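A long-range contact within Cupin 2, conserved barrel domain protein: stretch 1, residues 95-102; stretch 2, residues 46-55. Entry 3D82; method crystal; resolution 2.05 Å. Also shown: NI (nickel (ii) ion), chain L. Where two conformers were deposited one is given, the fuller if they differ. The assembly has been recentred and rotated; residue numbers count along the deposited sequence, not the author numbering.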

# COMPACT_ATOMS: atom_id res chain seq x y z
N LYS D 95 10.96 -2.15 8.47
CA LYS D 95 10.81 -1.81 7.06
C LYS D 95 9.39 -1.35 6.86
O LYS D 95 8.44 -2.11 7.11
CB LYS D 95 11.12 -3.02 6.16
CG LYS D 95 12.59 -3.43 6.21
CD LYS D 95 12.88 -4.68 5.37
CE LYS D 95 14.28 -5.23 5.69
NZ LYS D 95 14.54 -6.49 4.98
N ILE D 96 9.24 -0.09 6.42
CA ILE D 96 7.94 0.53 6.22
C ILE D 96 7.76 1.15 4.85
O ILE D 96 8.73 1.39 4.12
CB ILE D 96 7.64 1.62 7.30
CG1 ILE D 96 8.58 2.84 7.19
CG2 ILE D 96 7.76 1.00 8.68
CD1 ILE D 96 8.22 4.03 8.10
N MSE D 97 6.49 1.38 4.54
CA MSE D 97 6.08 2.08 3.35
C MSE D 97 5.17 3.23 3.80
O MSE D 97 4.28 3.03 4.61
CB MSE D 97 5.37 1.18 2.33
CG MSE D 97 5.04 1.96 1.05
SE MSE D 97 4.74 0.89 -0.49
CE MSE D 97 3.04 0.22 0.03
N ILE D 98 5.45 4.42 3.28
CA ILE D 98 4.66 5.63 3.54
C ILE D 98 4.05 6.07 2.22
O ILE D 98 4.72 6.02 1.18
CB ILE D 98 5.51 6.78 4.11
CG1 ILE D 98 6.04 6.44 5.49
CG2 ILE D 98 4.70 8.07 4.23
CD1 ILE D 98 7.19 7.43 5.91
N ILE D 99 2.78 6.48 2.28
CA ILE D 99 2.06 6.96 1.11
C ILE D 99 1.47 8.31 1.50
O ILE D 99 0.80 8.44 2.53
CB ILE D 99 0.93 6.01 0.65
CG1 ILE D 99 1.43 4.55 0.51
CG2 ILE D 99 0.34 6.50 -0.70
CD1 ILE D 99 0.32 3.54 0.24
N GLU D 100 1.76 9.31 0.68
CA GLU D 100 1.29 10.68 0.90
C GLU D 100 1.52 11.53 -0.35
O GLU D 100 2.33 11.13 -1.21
CB GLU D 100 2.04 11.29 2.11
CG GLU D 100 3.58 11.42 1.93
CD GLU D 100 4.28 11.79 3.25
OE1 GLU D 100 3.58 12.12 4.25
OE2 GLU D 100 5.53 11.75 3.28
N PRO D 101 0.88 12.72 -0.44
CA PRO D 101 1.06 13.58 -1.60
C PRO D 101 2.50 13.99 -1.79
O PRO D 101 3.26 14.01 -0.81
CB PRO D 101 0.23 14.83 -1.26
CG PRO D 101 -0.77 14.36 -0.30
CD PRO D 101 -0.07 13.33 0.52
N ARG D 102 2.87 14.28 -3.03
CA ARG D 102 4.20 14.77 -3.37
C ARG D 102 4.33 16.19 -2.81
O ARG D 102 3.38 17.00 -2.84
CB ARG D 102 4.44 14.77 -4.89
CG ARG D 102 5.80 15.28 -5.26
CD ARG D 102 6.19 14.95 -6.66
NE ARG D 102 7.56 15.35 -6.96
CZ ARG D 102 8.22 15.05 -8.08
NH1 ARG D 102 7.66 14.33 -9.06
NH2 ARG D 102 9.48 15.47 -8.24
OXT ARG D 102 5.40 16.52 -2.29
NI NI L . 4.86 11.89 9.75
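Stretch 2 (46-55) EHADTDEVFI

The most unusual feature of this contact is a close approach of two carboxylates: Glu100 OE1 lies 2.8 Å from Glu52 OE2, although both groups would normally carry negative charge. Two acceptors at this distance would repel each other unless a proton lay between them, and the coordinates do not settle whether one does. The carboxylate of Glu52 is also a metal ligand. Glu52 OE1 binds the nickel ion at 2.4 Å, and His47 NE2 binds it at the same distance of 2.4 Å, with the remaining ligands elsewhere in the structure. Glutamate and histidine are natural choices for such a site, one offering a carboxylate oxygen and the other a ring nitrogen. Because both side chains converge on one ion, His47 NE2 comes to 3.0 Å from Glu52 OE2 without a hydrogen bond. Glu100 OE1 also lies over one face of the His47 ring, 4.4 Å from His47 CE1.

Away from the metal, the contact is regular β-sheet. Stretch 2 begins as a loop, residues 46-51, which turns at Ala48 and Asp49; from Glu52 it is an extended strand that runs antiparallel to the strand of residues 95-101. Their directions differ by 157° and their axes approach to 4.8 Å. The register pairs Met97 with Ile55, Ile98 with Phe54 and Ile99 with Val53, with CA-to-CA separations of 5.1, 4.9 and 5.2 Å.

Two of these pairs are hydrogen-bonded in both directions. Met97 N donates to Ile55 O at 2.8 Å, and Ile55 N returns the bond to Met97 O at 2.9 Å; Ile99 N to Val53 O and Val53 N to Ile99 O each measure 3.2 Å. Between them, Ile98 and Phe54 form the non-hydrogen-bonded pair, where α-carbons approach carbonyl oxygens instead: Ile98 CA is 3.2 Å from Val53 O, and Phe54 CA is 3.5 Å from Met97 O.

Side chains alternate between the faces of the sheet. Met97, Ile99, Val53 and Ile55 share one face, where all four are buried. Met97, here selenomethionine, reaches Ile55 with its flexible chain, CE to CD1 being 3.7 Å. Ile99 CD1 packs 4.0 Å from Ile55 CD1, and the β-branched pair Ile99 and Val53 meet CB to CB at 4.2 Å. Branching at CB suits an extended backbone and brings bulk close to the strand.

On the other face, Ile98 and Phe54 lie together. Ile98 CG1 sits over one face of the aromatic ring, 4.1 Å from Phe54 CE2, while Ile96 CD1 approaches the ring edge, 3.9 Å from Phe54 CD2. The broad ring thus offers apolar surface to two aliphatic chains. Ile98 also touches the aliphatic part of Glu52, CG2 to CG 3.9 Å.

At the loop end, Pro101 has no amide hydrogen to donate, and its CD lies 3.0 Å from Thr50 OG1. That hydroxyl makes its hydrogen bonds in other directions: Thr50 OG1 donates to Asp51 O at 2.7 Å and is hydrogen-bonded again elsewhere in the structure.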

# COMPACT_ATOMS: atom_id res chain seq x y z
N GLU D 46 3.92 17.00 12.74
CA GLU D 46 2.60 16.84 12.10
C GLU D 46 2.66 17.24 10.62
O GLU D 46 3.60 17.90 10.20
CB GLU D 46 1.51 17.65 12.84
CG GLU D 46 1.40 19.17 12.50
CD GLU D 46 0.19 19.85 13.15
OE1 GLU D 46 -0.55 20.57 12.44
OE2 GLU D 46 -0.04 19.66 14.36
N HIS D 47 1.62 16.84 9.88
CA HIS D 47 1.44 17.20 8.47
C HIS D 47 0.10 17.89 8.48
O HIS D 47 -0.96 17.23 8.56
CB HIS D 47 1.48 15.97 7.55
CG HIS D 47 2.71 15.15 7.75
ND1 HIS D 47 3.95 15.52 7.26
CD2 HIS D 47 2.91 14.00 8.44
CE1 HIS D 47 4.85 14.62 7.62
NE2 HIS D 47 4.25 13.70 8.36
N ALA D 48 0.12 19.22 8.48
CA ALA D 48 -1.13 20.01 8.62
C ALA D 48 -2.17 19.83 7.53
O ALA D 48 -3.38 19.92 7.81
CB ALA D 48 -0.81 21.53 8.78
N ASP D 49 -1.72 19.57 6.31
CA ASP D 49 -2.60 19.54 5.15
C ASP D 49 -2.85 18.18 4.53
O ASP D 49 -3.54 18.11 3.53
CB ASP D 49 -2.06 20.53 4.10
CG ASP D 49 -2.04 21.97 4.61
OD1 ASP D 49 -2.92 22.36 5.41
OD2 ASP D 49 -1.14 22.73 4.18
N THR D 50 -2.32 17.10 5.11
CA THR D 50 -2.57 15.77 4.54
C THR D 50 -2.57 14.64 5.56
O THR D 50 -1.78 14.66 6.53
CB THR D 50 -1.53 15.42 3.40
OG1 THR D 50 -1.87 14.15 2.81
CG2 THR D 50 -0.09 15.34 3.93
N ASP D 51 -3.42 13.64 5.31
CA ASP D 51 -3.35 12.38 6.03
C ASP D 51 -2.03 11.71 5.55
O ASP D 51 -1.53 12.03 4.48
CB ASP D 51 -4.49 11.44 5.71
CG ASP D 51 -5.85 11.99 6.08
OD1 ASP D 51 -5.96 12.86 6.97
OD2 ASP D 51 -6.81 11.53 5.45
N GLU D 52 -1.52 10.78 6.34
CA GLU D 52 -0.29 10.05 6.02
C GLU D 52 -0.50 8.58 6.38
O GLU D 52 -0.93 8.28 7.49
CB GLU D 52 0.88 10.63 6.82
CG GLU D 52 2.23 10.00 6.51
CD GLU D 52 3.34 10.61 7.34
OE1 GLU D 52 3.26 10.50 8.57
OE2 GLU D 52 4.31 11.18 6.79
N VAL D 53 -0.19 7.70 5.44
CA VAL D 53 -0.34 6.26 5.63
C VAL D 53 1.00 5.59 5.93
O VAL D 53 1.99 5.89 5.29
CB VAL D 53 -1.01 5.61 4.39
CG1 VAL D 53 -0.97 4.04 4.47
CG2 VAL D 53 -2.47 6.10 4.28
N PHE D 54 1.00 4.72 6.94
CA PHE D 54 2.12 3.85 7.28
C PHE D 54 1.67 2.41 7.06
O PHE D 54 0.60 2.01 7.55
CB PHE D 54 2.51 3.98 8.75
CG PHE D 54 3.27 5.21 9.07
CD1 PHE D 54 2.59 6.41 9.24
CD2 PHE D 54 4.66 5.18 9.23
CE1 PHE D 54 3.28 7.56 9.55
CE2 PHE D 54 5.36 6.34 9.53
CZ PHE D 54 4.68 7.53 9.69
N ILE D 55 2.48 1.65 6.34
CA ILE D 55 2.26 0.22 6.15
C ILE D 55 3.57 -0.42 6.60
O ILE D 55 4.64 -0.04 6.11
CB ILE D 55 1.97 -0.15 4.69
CG1 ILE D 55 0.74 0.63 4.16
CG2 ILE D 55 1.74 -1.66 4.54
CD1 ILE D 55 0.41 0.36 2.68